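Long-range contacts in creatinine amidohydrolase (PDB 3NO4), which probably hydrolyses non-peptide carbon–nitrogen bonds in linear amides at a metal site, which holds nickel in this crystal: residues Lys122-Asn127 with Asn258-Phe263; Gly39-Ile44 with Thr74-Gly79; Gly131-Leu136 with Val162-Met167; Phe166-Val171 with Lys254-Gly259. All coordinates share one frame; numbering follows the deposited sequence. Where two conformers were deposited one is given.

Contact 1 (Lys122-Asn127 with Asn258-Phe263); sequences KFYFIN and NGYLEF
The Tyr124 ring lies with one face against Tyr260, and its hydroxyl end reaches the Gly259 backbone, where strand 122-127 and the helical segment 258-263 run nearly antiparallel (160°), their axes 9.6 Å apart at closest approach. Tyr260 CA sits over that face, 4.0 Å from the Tyr124 ring centroid, and the Tyr260 ring turns an edge to the same ring in an offset edge-to-face pair, with Tyr260 CD1 3.7 Å from Tyr124 CB. Glycine suits position 259, because a beta-carbon on this backbone would collide with Tyr124 OH. Phe263 completes the aromatic cluster obliquely, its CD2 3.6 Å from Tyr124 CD1. Lysine suits position 122, being both greasy and charged: Lys122 bends at chi2 (-86°), laying CD over the Phe263 face, and Lys122 NZ gives Phe263 O a 2.8 Å hydrogen bond. The same ammonium donates to Gln159 OE1 on the neighbouring strand and to Ala266 O just past the helix, tying the two together. In contrast to this dense core, Asn258, Leu261 and Glu262 occupy the solvent side of the helix. Strand 159-164 flanks Tyr124 and Phe263, strand 39-44 and helix 58-74 border Tyr260, and Tyr219 of a second subunit packs on Phe263.

Contact 2 (Gly39-Ile44 with Thr74-Gly79); sequences GIIFPI and TGAIVG
Ile41 is gripped at both backbone ends by the neighbouring strand: its N donates to Ile77 O at 3.0 Å with an almost straight N-H (175°), and its O accepts from Gly79 N at 2.8 Å. These two bonds flank Val78 and define a parallel bridge. Farther back the strands diverge, and the Tyr33 hydroxyl spans the gap, donating to Gly39 O and accepting from Ile77 N. Ala76 N has a weak bond to Thr74 OG1, whose hydroxyl is given to Val70 O. Pro43 has no N-H; its CD instead sits 3.4 Å from Gly79 O, and its CG and CD meet Val78 CG1. With an alanine here those ring contacts would go, and a gap is likely to open beside Val78. Beta-branched residues fill the two faces. Ile41 holds CG1 anti to its carbonyl carbon (chi1 -65°), which carries CD1 to 3.6 Å from Ala76 CB, while on the other face Ile40 CG1 meets Ile77 CG2, also at 3.6 Å. Glycine suits position 79, since a beta-carbon would strike Phe42 CE1. The pair closes a beta-alpha-beta unit through helix 58-74, whose Ala67 packs on Ile41 and Pro43; Tyr260 of helix 242-265 covers Ile41 and Ala76, Phe120 lies against Ile40 and Ile77, and strand 122-127 bonds the far edge of strand 39-44.

Contact 3 (Gly131-Leu136 with Val162-Met167); sequences GNIATL and VANWFM
Ile133 and Leu136, on the first turn of helix 132-150, reach the end of strand 159-164 and the 3-10 turn after it by side chains alone, the nearest alpha-carbons, Ile133 CA and Val162 CA, being 7.4 Å apart. Leu136 CD1 meets Val162 CG2 at 3.7 Å; that methyl is swung anti to the backbone N of Val162, with CG1 taking the more hindered place (chi1 58°). Helix and strand are consecutive parts of the beta-alpha-beta unit built from strand 122-127, helix 132-150 and strand 159-164, and Leu136 with Val162 packs the helix onto the sheet. Ile133 crosses the amide of Asn164, its CD1 lying over the flat of the group, 3.5 Å from Asn164 ND2, while Ile133 CG1 comes within 3.4 Å of Asn164 OD1. Asparagine offers more than a surface here: Asn164 OD1 accepts from Asn127 ND2. A leucine in its place would probably leave that Asn127 N-H without its acceptor. Asn164 CB lies over one face of the Phe166 ring, and Asn164 O receives Met167 N at 2.9 Å, which holds the turn. Packing thins outward, where Ile133 CD1 approaches Phe166 CZ only to 4.3 Å; the Phe166 side chain is about 7 Å from the nickel ion bound by His50, Asp59 and Glu191.

Contact 4 (Phe166-Val171 with Lys254-Gly259); sequences FMCGSV and KELSNG
Glu255 points its carboxylate at the first turn of helix 169-179, one oxygen to each of two successive residues. Its chain is extended, with CG anti to the backbone N (chi1 -160°), so the acid group spans the distance between the two helices. Glu255 OE1 takes the N-H of Ser170 on its syn lone pair, at 3.1 Å and fairly straight (160°). Glu255 OE2 meets Gly169 N on the syn side, also at 3.1 Å but more bent. The two backbone donors thus share the inner side of one carboxylate, which suits the parallel N-H groups of a helix start. A third bond comes from a different direction: Ser170 OG stands above the carboxylate plane and reaches Glu255 OE1 at 2.9 Å. Serine is apt there because its short side chain (chi1 63°) brings hydroxyl and N-H to the same oxygen. Cys168, at the N-cap position, lays its CB over one face of the carboxylate, 3.5 Å from Glu255 OE2, the face on which Ser170 OG also stands. It turns its sulfur across toward Leu256, Cys168 SG touching Leu256 CD2 at 3.5 Å. Leu256 continues that apolar side toward Trp165, Val70, Tyr124 and Ile126. The chemistry is therefore divided, polar at Glu255 and greasy at Cys168 and Leu256. Three donors, together with the positive end of the helix dipole, would be expected to favour the ionised carboxylate and fix its rotation, supplying acceptors to N-H groups that the first turn of a helix cannot satisfy internally.

Contacts 1 and 2 are buried and contact 4 partly so, whereas contact 3 is a surface contact, made mostly of partly exposed residues. Contacts 1, 2 and 3 reach one parallel sheet: contact 2 joins two of its strands by backbone bonds, while contacts 1 and 3 lay helices against it through side chains, largely aromatic in contact 1, aliphatic with one amide in contact 3. Contacts 1 and 4 share helix 242-265, whose successive turns meet first helix 169-179 and then strand 122-127. Strand 122-127 bonds to contact 2 through Ile126 N and Phe42 O, and to contact 3 through Phe125 O and Ala163 N. Only contact 4 depends chiefly on a charged side chain meeting backbone N-H groups.

Contact 1 (Lys122-Asn127 with Asn258-Phe263)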
loop_
_atom_site.group_PDB
_atom_site.type_symbol
_atom_site.label_atom_id
_atom_site.label_comp_id
_atom_site.label_asym_id
_atom_site.label_seq_id
_atom_site.Cartn_x
_atom_site.Cartn_y
_atom_site.Cartn_z
ATOM N N LYS A 122 -24.239 -11.893 -4.247
ATOM C CA LYS A 122 -25.027 -11.022 -3.399
ATOM C C LYS A 122 -24.439 -11.074 -2.000
ATOM O O LYS A 122 -24.644 -12.059 -1.287
ATOM C CB LYS A 122 -26.482 -11.480 -3.434
ATOM C CG LYS A 122 -27.152 -11.339 -4.822
ATOM C CD LYS A 122 -27.740 -9.940 -5.036
ATOM C CE LYS A 122 -28.698 -9.892 -6.238
ATOM N NZ LYS A 122 -29.357 -8.552 -6.368
ATOM N N PHE A 123 -23.696 -10.021 -1.632
ATOM C CA PHE A 123 -23.036 -9.900 -0.333
ATOM C C PHE A 123 -23.771 -8.892 0.563
ATOM O O PHE A 123 -23.756 -7.666 0.284
ATOM C CB PHE A 123 -21.584 -9.473 -0.510
ATOM C CG PHE A 123 -20.762 -10.465 -1.215
ATOM C CD1 PHE A 123 -20.781 -10.542 -2.624
ATOM C CD2 PHE A 123 -19.946 -11.332 -0.520
ATOM C CE1 PHE A 123 -20.011 -11.463 -3.295
ATOM C CE2 PHE A 123 -19.183 -12.277 -1.190
ATOM C CZ PHE A 123 -19.200 -12.331 -2.579
ATOM N N TYR A 124 -24.443 -9.405 1.588
ATOM C CA TYR A 124 -25.289 -8.605 2.520
ATOM C C TYR A 124 -24.578 -8.517 3.870
ATOM O O TYR A 124 -24.450 -9.545 4.580
ATOM C CB TYR A 124 -26.656 -9.280 2.656
ATOM C CG TYR A 124 -27.745 -8.444 3.257
ATOM C CD1 TYR A 124 -28.302 -7.396 2.551
ATOM C CD2 TYR A 124 -28.254 -8.719 4.533
ATOM C CE1 TYR A 124 -29.340 -6.637 3.082
ATOM C CE2 TYR A 124 -29.298 -7.965 5.066
ATOM C CZ TYR A 124 -29.821 -6.918 4.331
ATOM O OH TYR A 124 -30.835 -6.163 4.829
ATOM N N PHE A 125 -23.974 -7.360 4.142
ATOM C CA PHE A 125 -23.220 -7.122 5.369
ATOM C C PHE A 125 -24.188 -6.561 6.399
ATOM O O PHE A 125 -24.680 -5.442 6.218
ATOM C CB PHE A 125 -22.087 -6.127 5.182
ATOM C CG PHE A 125 -20.960 -6.664 4.349
ATOM C CD1 PHE A 125 -21.059 -6.695 2.966
ATOM C CD2 PHE A 125 -19.842 -7.224 4.955
ATOM C CE1 PHE A 125 -19.960 -7.244 2.169
ATOM C CE2 PHE A 125 -18.782 -7.758 4.176
ATOM C CZ PHE A 125 -18.870 -7.755 2.791
ATOM N N ILE A 126 -24.413 -7.308 7.484
ATOM C CA ILE A 126 -25.295 -6.845 8.561
ATOM C C ILE A 126 -24.366 -6.269 9.576
ATOM O O ILE A 126 -23.568 -6.988 10.196
ATOM C CB ILE A 126 -26.135 -7.934 9.151
ATOM C CG1 ILE A 126 -27.184 -8.393 8.124
ATOM C CG2 ILE A 126 -26.827 -7.450 10.425
ATOM C CD1 ILE A 126 -27.966 -9.683 8.551
ATOM N N ASN A 127 -24.464 -4.952 9.730
ATOM C CA ASN A 127 -23.474 -4.172 10.452
ATOM C C ASN A 127 -24.001 -3.695 11.822
ATOM O O ASN A 127 -25.151 -3.314 11.959
ATOM C CB ASN A 127 -23.044 -3.002 9.580
ATOM C CG ASN A 127 -22.095 -2.055 10.282
ATOM O OD1 ASN A 127 -21.113 -2.477 10.905
ATOM N ND2 ASN A 127 -22.366 -0.766 10.155
ATOM N N ASN A 258 -36.572 -9.339 5.518
ATOM C CA ASN A 258 -37.218 -8.709 4.363
ATOM C C ASN A 258 -36.166 -8.003 3.492
ATOM O O ASN A 258 -36.138 -8.176 2.275
ATOM C CB ASN A 258 -38.356 -7.770 4.798
ATOM C CG ASN A 258 -39.603 -8.530 5.264
ATOM O OD1 ASN A 258 -39.946 -9.588 4.725
ATOM N ND2 ASN A 258 -40.280 -7.995 6.267
ATOM N N GLY A 259 -35.270 -7.246 4.119
ATOM C CA GLY A 259 -34.220 -6.554 3.378
ATOM C C GLY A 259 -33.258 -7.458 2.593
ATOM O O GLY A 259 -32.899 -7.154 1.455
ATOM N N TYR A 260 -32.863 -8.572 3.204
ATOM C CA TYR A 260 -32.039 -9.566 2.525
ATOM C C TYR A 260 -32.775 -10.182 1.333
ATOM O O TYR A 260 -32.185 -10.348 0.258
ATOM C CB TYR A 260 -31.591 -10.673 3.479
ATOM C CG TYR A 260 -30.864 -11.765 2.758
ATOM C CD1 TYR A 260 -29.533 -11.621 2.442
ATOM C CD2 TYR A 260 -31.545 -12.925 2.295
ATOM C CE1 TYR A 260 -28.856 -12.611 1.746
ATOM C CE2 TYR A 260 -30.859 -13.907 1.574
ATOM C CZ TYR A 260 -29.537 -13.752 1.328
ATOM O OH TYR A 260 -28.833 -14.701 0.630
ATOM N N LEU A 261 -34.039 -10.555 1.541
ATOM C CA LEU A 261 -34.820 -11.200 0.484
ATOM C C LEU A 261 -35.028 -10.225 -0.694
ATOM O O LEU A 261 -34.856 -10.630 -1.848
ATOM C CB LEU A 261 -36.151 -11.754 0.983
ATOM C CG LEU A 261 -36.082 -13.011 1.884
ATOM C CD1 LEU A 261 -37.474 -13.322 2.471
ATOM C CD2 LEU A 261 -35.476 -14.260 1.210
ATOM N N GLU A 262 -35.334 -8.958 -0.395
ATOM C CA GLU A 262 -35.441 -7.919 -1.442
ATOM C C GLU A 262 -34.138 -7.748 -2.211
ATOM O O GLU A 262 -34.149 -7.670 -3.417
ATOM C CB GLU A 262 -35.922 -6.567 -0.877
ATOM C CG GLU A 262 -37.412 -6.565 -0.455
ATOM C CD GLU A 262 -37.888 -5.246 0.217
ATOM O OE1 GLU A 262 -37.037 -4.338 0.454
ATOM O OE2 GLU A 262 -39.118 -5.130 0.506
ATOM N N PHE A 263 -33.021 -7.719 -1.495
ATOM C CA PHE A 263 -31.669 -7.670 -2.091
ATOM C C PHE A 263 -31.373 -8.864 -2.978
ATOM O O PHE A 263 -31.109 -8.671 -4.165
ATOM C CB PHE A 263 -30.611 -7.537 -0.978
ATOM C CG PHE A 263 -29.176 -7.531 -1.465
ATOM C CD1 PHE A 263 -28.768 -6.644 -2.459
ATOM C CD2 PHE A 263 -28.230 -8.382 -0.900
ATOM C CE1 PHE A 263 -27.453 -6.622 -2.891
ATOM C CE2 PHE A 263 -26.888 -8.344 -1.313
ATOM C CZ PHE A 263 -26.512 -7.465 -2.323
#

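Contact 2 (Gly39-Ile44 with Thr74-Gly79)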
loop_
_atom_site.group_PDB
_atom_site.type_symbol
_atom_site.label_atom_id
_atom_site.label_comp_id
_atom_site.label_asym_id
_atom_site.label_seq_id
_atom_site.Cartn_x
_atom_site.Cartn_y
_atom_site.Cartn_z
ATOM N N GLY A 39 -26.263 -15.754 -2.641
ATOM C CA GLY A 39 -26.202 -14.815 -1.539
ATOM C C GLY A 39 -25.464 -15.350 -0.314
ATOM O O GLY A 39 -25.429 -16.553 -0.057
ATOM N N ILE A 40 -24.826 -14.437 0.407
ATOM C CA ILE A 40 -24.154 -14.710 1.660
ATOM C C ILE A 40 -24.275 -13.461 2.561
ATOM O O ILE A 40 -24.208 -12.308 2.071
ATOM C CB ILE A 40 -22.642 -15.101 1.428
ATOM C CG1 ILE A 40 -21.974 -15.496 2.743
ATOM C CG2 ILE A 40 -21.894 -13.970 0.728
ATOM C CD1 ILE A 40 -20.679 -16.389 2.597
ATOM N N ILE A 41 -24.494 -13.714 3.847
ATOM C CA ILE A 41 -24.602 -12.680 4.884
ATOM C C ILE A 41 -23.296 -12.687 5.662
ATOM O O ILE A 41 -22.825 -13.778 6.059
ATOM C CB ILE A 41 -25.765 -12.919 5.828
ATOM C CG1 ILE A 41 -27.074 -12.804 5.054
ATOM C CG2 ILE A 41 -25.734 -11.910 7.012
ATOM C CD1 ILE A 41 -28.288 -13.224 5.844
ATOM N N PHE A 42 -22.661 -11.515 5.774
ATOM C CA PHE A 42 -21.581 -11.294 6.731
ATOM C C PHE A 42 -22.015 -10.434 7.904
ATOM O O PHE A 42 -22.431 -9.301 7.682
ATOM C CB PHE A 42 -20.351 -10.683 6.067
ATOM C CG PHE A 42 -19.532 -11.693 5.354
ATOM C CD1 PHE A 42 -18.650 -12.498 6.061
ATOM C CD2 PHE A 42 -19.675 -11.881 3.987
ATOM C CE1 PHE A 42 -17.916 -13.482 5.420
ATOM C CE2 PHE A 42 -18.927 -12.860 3.310
ATOM C CZ PHE A 42 -18.056 -13.676 4.046
ATOM N N PRO A 43 -21.915 -10.961 9.148
ATOM C CA PRO A 43 -22.065 -10.039 10.275
ATOM C C PRO A 43 -20.768 -9.247 10.414
ATOM O O PRO A 43 -19.682 -9.842 10.324
ATOM C CB PRO A 43 -22.308 -10.961 11.480
ATOM C CG PRO A 43 -22.231 -12.343 11.007
ATOM C CD PRO A 43 -21.717 -12.345 9.610
ATOM N N ILE A 44 -20.879 -7.940 10.576
ATOM C CA ILE A 44 -19.730 -7.084 10.825
ATOM C C ILE A 44 -19.989 -6.194 12.021
ATOM O O ILE A 44 -20.978 -5.492 12.066
ATOM C CB ILE A 44 -19.225 -6.292 9.575
ATOM C CG1 ILE A 44 -17.941 -5.502 9.908
ATOM C CG2 ILE A 44 -20.294 -5.371 9.007
ATOM C CD1 ILE A 44 -17.219 -4.894 8.655
ATOM N N THR A 74 -34.233 -16.820 6.290
ATOM C CA THR A 74 -34.209 -16.631 4.838
ATOM C C THR A 74 -33.631 -17.816 4.061
ATOM O O THR A 74 -33.811 -17.855 2.861
ATOM C CB THR A 74 -33.444 -15.324 4.421
ATOM O OG1 THR A 74 -32.125 -15.381 4.943
ATOM C CG2 THR A 74 -34.170 -14.077 4.917
ATOM N N GLY A 75 -32.955 -18.758 4.715
ATOM C CA GLY A 75 -32.141 -19.740 4.022
ATOM C C GLY A 75 -30.760 -19.243 3.570
ATOM O O GLY A 75 -30.110 -19.935 2.801
ATOM N N ALA A 76 -30.300 -18.068 4.014
ATOM C CA ALA A 76 -28.982 -17.558 3.604
ATOM C C ALA A 76 -27.853 -18.195 4.415
ATOM O O ALA A 76 -27.932 -18.306 5.637
ATOM C CB ALA A 76 -28.910 -16.058 3.734
ATOM N N ILE A 77 -26.767 -18.536 3.731
ATOM C CA ILE A 77 -25.527 -18.940 4.384
ATOM C C ILE A 77 -24.909 -17.738 5.102
ATOM O O ILE A 77 -24.918 -16.606 4.573
ATOM C CB ILE A 77 -24.517 -19.621 3.389
ATOM C CG1 ILE A 77 -23.476 -20.472 4.158
ATOM C CG2 ILE A 77 -23.814 -18.619 2.452
ATOM C CD1 ILE A 77 -22.762 -21.442 3.272
ATOM N N VAL A 78 -24.408 -17.967 6.319
ATOM C CA VAL A 78 -23.892 -16.871 7.160
ATOM C C VAL A 78 -22.413 -17.104 7.365
ATOM O O VAL A 78 -22.015 -18.113 7.966
ATOM C CB VAL A 78 -24.611 -16.781 8.484
ATOM C CG1 VAL A 78 -23.970 -15.691 9.403
ATOM C CG2 VAL A 78 -26.118 -16.559 8.262
ATOM N N GLY A 79 -21.602 -16.182 6.828
ATOM C CA GLY A 79 -20.164 -16.243 7.001
ATOM C C GLY A 79 -19.703 -15.873 8.412
ATOM O O GLY A 79 -20.499 -15.449 9.227
#

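Contact 3 (Gly131-Leu136 with Val162-Met167)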
loop_
_atom_site.group_PDB
_atom_site.type_symbol
_atom_site.label_atom_id
_atom_site.label_comp_id
_atom_site.label_asym_id
_atom_site.label_seq_id
_atom_site.Cartn_x
_atom_site.Cartn_y
_atom_site.Cartn_z
ATOM N N GLY A 131 -19.361 3.427 12.635
ATOM C CA GLY A 131 -18.041 3.790 12.147
ATOM C C GLY A 131 -17.548 2.962 10.976
ATOM O O GLY A 131 -16.667 3.409 10.268
ATOM N N ASN A 132 -18.105 1.758 10.790
ATOM C CA ASN A 132 -17.793 0.933 9.635
ATOM C C ASN A 132 -18.475 1.394 8.360
ATOM O O ASN A 132 -18.063 0.973 7.309
ATOM C CB ASN A 132 -18.200 -0.535 9.802
ATOM C CG ASN A 132 -17.472 -1.263 10.898
ATOM O OD1 ASN A 132 -16.313 -1.003 11.188
ATOM N ND2 ASN A 132 -18.151 -2.238 11.476
ATOM N N ILE A 133 -19.530 2.192 8.422
ATOM C CA ILE A 133 -20.379 2.401 7.247
ATOM C C ILE A 133 -19.574 2.995 6.072
ATOM O O ILE A 133 -19.558 2.430 4.984
ATOM C CB ILE A 133 -21.632 3.271 7.575
ATOM C CG1 ILE A 133 -22.581 2.502 8.523
ATOM C CG2 ILE A 133 -22.388 3.641 6.283
ATOM C CD1 ILE A 133 -23.704 3.380 9.096
ATOM N N ALA A 134 -18.890 4.106 6.332
ATOM C CA ALA A 134 -18.143 4.844 5.294
ATOM C C ALA A 134 -17.048 3.987 4.658
ATOM O O ALA A 134 -16.970 3.860 3.436
ATOM C CB ALA A 134 -17.549 6.134 5.862
ATOM N N THR A 135 -16.250 3.359 5.499
ATOM C CA THR A 135 -15.166 2.486 5.032
ATOM C C THR A 135 -15.720 1.292 4.223
ATOM O O THR A 135 -15.156 0.972 3.180
ATOM C CB THR A 135 -14.275 2.019 6.208
ATOM O OG1 THR A 135 -13.684 3.181 6.834
ATOM C CG2 THR A 135 -13.173 1.045 5.728
ATOM N N LEU A 136 -16.824 0.677 4.697
ATOM C CA LEU A 136 -17.483 -0.425 3.963
ATOM C C LEU A 136 -17.932 0.007 2.578
ATOM O O LEU A 136 -17.678 -0.714 1.609
ATOM C CB LEU A 136 -18.683 -1.045 4.707
ATOM C CG LEU A 136 -18.383 -2.132 5.730
ATOM C CD1 LEU A 136 -19.699 -2.491 6.415
ATOM C CD2 LEU A 136 -17.679 -3.394 5.130
ATOM N N VAL A 162 -24.673 -2.921 2.717
ATOM C CA VAL A 162 -24.575 -2.892 4.167
ATOM C C VAL A 162 -25.983 -2.557 4.728
ATOM O O VAL A 162 -26.697 -1.683 4.194
ATOM C CB VAL A 162 -23.469 -1.911 4.664
ATOM C CG1 VAL A 162 -23.729 -0.502 4.170
ATOM C CG2 VAL A 162 -23.382 -1.969 6.223
ATOM N N ALA A 163 -26.413 -3.319 5.745
ATOM C CA ALA A 163 -27.679 -3.098 6.421
ATOM C C ALA A 163 -27.339 -2.896 7.884
ATOM O O ALA A 163 -26.748 -3.783 8.519
ATOM C CB ALA A 163 -28.593 -4.298 6.238
ATOM N N ASN A 164 -27.708 -1.750 8.424
ATOM C CA ASN A 164 -27.324 -1.365 9.770
ATOM C C ASN A 164 -28.503 -1.652 10.673
ATOM O O ASN A 164 -29.510 -0.999 10.549
ATOM C CB ASN A 164 -26.941 0.106 9.785
ATOM C CG ASN A 164 -25.830 0.403 8.807
ATOM O OD1 ASN A 164 -24.717 -0.116 8.969
ATOM N ND2 ASN A 164 -26.123 1.200 7.767
ATOM N N TRP A 165 -28.380 -2.634 11.582
ATOM C CA TRP A 165 -29.540 -3.061 12.377
ATOM C C TRP A 165 -30.180 -1.925 13.183
ATOM O O TRP A 165 -31.395 -1.832 13.267
ATOM C CB TRP A 165 -29.197 -4.219 13.295
ATOM C CG TRP A 165 -28.501 -3.893 14.590
ATOM C CD1 TRP A 165 -27.187 -3.869 14.812
ATOM C CD2 TRP A 165 -29.131 -3.569 15.824
ATOM N NE1 TRP A 165 -26.929 -3.572 16.122
ATOM C CE2 TRP A 165 -28.111 -3.364 16.767
ATOM C CE3 TRP A 165 -30.464 -3.470 16.233
ATOM C CZ2 TRP A 165 -28.378 -3.054 18.120
ATOM C CZ3 TRP A 165 -30.743 -3.138 17.569
ATOM C CH2 TRP A 165 -29.694 -2.927 18.493
ATOM N N PHE A 166 -29.314 -1.057 13.715
ATOM C CA PHE A 166 -29.666 0.154 14.510
ATOM C C PHE A 166 -30.325 1.287 13.710
ATOM O O PHE A 166 -30.850 2.254 14.314
ATOM C CB PHE A 166 -28.438 0.684 15.301
ATOM C CG PHE A 166 -27.295 1.040 14.434
ATOM C CD1 PHE A 166 -27.168 2.313 13.947
ATOM C CD2 PHE A 166 -26.336 0.081 14.080
ATOM C CE1 PHE A 166 -26.090 2.657 13.106
ATOM C CE2 PHE A 166 -25.257 0.402 13.237
ATOM C CZ PHE A 166 -25.149 1.687 12.747
HETATM N N MSE A 167 -30.321 1.167 12.370
HETATM C CA MSE A 167 -31.054 2.091 11.479
HETATM C C MSE A 167 -32.357 1.512 10.962
HETATM O O MSE A 167 -33.025 2.156 10.189
HETATM C CB MSE A 167 -30.174 2.527 10.295
HETATM C CG MSE A 167 -29.319 3.745 10.606
HETATM SE SE MSE A 167 -28.017 4.037 9.188
HETATM C CE MSE A 167 -29.145 4.034 7.605
#

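Contact 4 (Phe166-Val171 with Lys254-Gly259)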
loop_
_atom_site.group_PDB
_atom_site.type_symbol
_atom_site.label_atom_id
_atom_site.label_comp_id
_atom_site.label_asym_id
_atom_site.label_seq_id
_atom_site.Cartn_x
_atom_site.Cartn_y
_atom_site.Cartn_z
ATOM N N PHE A 166 -29.314 -1.057 13.715
ATOM C CA PHE A 166 -29.666 0.154 14.510
ATOM C C PHE A 166 -30.325 1.287 13.710
ATOM O O PHE A 166 -30.850 2.254 14.314
ATOM C CB PHE A 166 -28.438 0.684 15.301
ATOM C CG PHE A 166 -27.295 1.040 14.434
ATOM C CD1 PHE A 166 -27.168 2.313 13.947
ATOM C CD2 PHE A 166 -26.336 0.081 14.080
ATOM C CE1 PHE A 166 -26.090 2.657 13.106
ATOM C CE2 PHE A 166 -25.257 0.402 13.237
ATOM C CZ PHE A 166 -25.149 1.687 12.747
HETATM N N MSE A 167 -30.321 1.167 12.370
HETATM C CA MSE A 167 -31.054 2.091 11.479
HETATM C C MSE A 167 -32.357 1.512 10.962
HETATM O O MSE A 167 -33.025 2.156 10.189
HETATM C CB MSE A 167 -30.174 2.527 10.295
HETATM C CG MSE A 167 -29.319 3.745 10.606
HETATM SE SE MSE A 167 -28.017 4.037 9.188
HETATM C CE MSE A 167 -29.145 4.034 7.605
ATOM N N CYS A 168 -32.718 0.288 11.369
ATOM C CA CYS A 168 -34.044 -0.251 11.029
ATOM C C CYS A 168 -35.122 0.676 11.625
ATOM O O CYS A 168 -34.987 1.121 12.774
ATOM C CB CYS A 168 -34.211 -1.656 11.578
ATOM S SG CYS A 168 -33.200 -2.880 10.785
ATOM N N GLY A 169 -36.169 0.962 10.843
ATOM C CA GLY A 169 -37.268 1.832 11.255
ATOM C C GLY A 169 -38.040 1.283 12.456
ATOM O O GLY A 169 -38.434 2.058 13.314
ATOM N N SER A 170 -38.225 -0.045 12.517
ATOM C CA SER A 170 -38.871 -0.694 13.676
ATOM C C SER A 170 -38.016 -0.555 14.952
ATOM O O SER A 170 -38.580 -0.308 16.030
ATOM C CB SER A 170 -39.243 -2.160 13.412
ATOM O OG SER A 170 -38.098 -2.964 13.163
ATOM N N VAL A 171 -36.686 -0.657 14.805
ATOM C CA VAL A 171 -35.742 -0.519 15.909
ATOM C C VAL A 171 -35.686 0.910 16.458
ATOM O O VAL A 171 -35.824 1.109 17.684
ATOM C CB VAL A 171 -34.326 -1.075 15.516
ATOM C CG1 VAL A 171 -33.253 -0.739 16.554
ATOM C CG2 VAL A 171 -34.409 -2.580 15.311
ATOM N N LYS A 254 -36.719 -9.497 11.723
ATOM C CA LYS A 254 -37.849 -9.417 10.798
ATOM C C LYS A 254 -37.593 -8.425 9.669
ATOM O O LYS A 254 -37.827 -8.734 8.498
ATOM C CB LYS A 254 -39.141 -9.021 11.537
ATOM C CG LYS A 254 -40.335 -8.906 10.627
ATOM C CD LYS A 254 -41.643 -8.763 11.421
ATOM C CE LYS A 254 -42.791 -8.368 10.476
ATOM N NZ LYS A 254 -44.091 -8.627 11.124
ATOM N N GLU A 255 -37.136 -7.233 10.037
ATOM C CA GLU A 255 -36.902 -6.191 9.071
ATOM C C GLU A 255 -35.716 -6.525 8.128
ATOM O O GLU A 255 -35.833 -6.313 6.918
ATOM C CB GLU A 255 -36.703 -4.850 9.755
ATOM C CG GLU A 255 -36.935 -3.710 8.778
ATOM C CD GLU A 255 -37.050 -2.363 9.423
ATOM O OE1 GLU A 255 -37.817 -2.216 10.399
ATOM O OE2 GLU A 255 -36.386 -1.443 8.905
ATOM N N LEU A 256 -34.615 -7.049 8.669
ATOM C CA LEU A 256 -33.461 -7.430 7.839
ATOM C C LEU A 256 -33.606 -8.748 7.034
ATOM O O LEU A 256 -32.878 -8.934 6.060
ATOM C CB LEU A 256 -32.163 -7.437 8.671
ATOM C CG LEU A 256 -31.782 -6.063 9.263
ATOM C CD1 LEU A 256 -30.335 -6.103 9.816
ATOM C CD2 LEU A 256 -31.916 -4.930 8.235
ATOM N N SER A 257 -34.532 -9.636 7.436
ATOM C CA SER A 257 -34.929 -10.777 6.630
ATOM C C SER A 257 -35.635 -10.287 5.364
ATOM O O SER A 257 -35.339 -10.773 4.262
ATOM C CB SER A 257 -35.842 -11.746 7.426
ATOM O OG SER A 257 -35.082 -12.357 8.467
ATOM N N ASN A 258 -36.572 -9.339 5.518
ATOM C CA ASN A 258 -37.218 -8.709 4.363
ATOM C C ASN A 258 -36.166 -8.003 3.492
ATOM O O ASN A 258 -36.138 -8.176 2.275
ATOM C CB ASN A 258 -38.356 -7.770 4.798
ATOM C CG ASN A 258 -39.603 -8.530 5.264
ATOM O OD1 ASN A 258 -39.946 -9.588 4.725
ATOM N ND2 ASN A 258 -40.280 -7.995 6.267
ATOM N N GLY A 259 -35.270 -7.246 4.119
ATOM C CA GLY A 259 -34.220 -6.554 3.378
ATOM C C GLY A 259 -33.258 -7.458 2.593
ATOM O O GLY A 259 -32.899 -7.154 1.455
#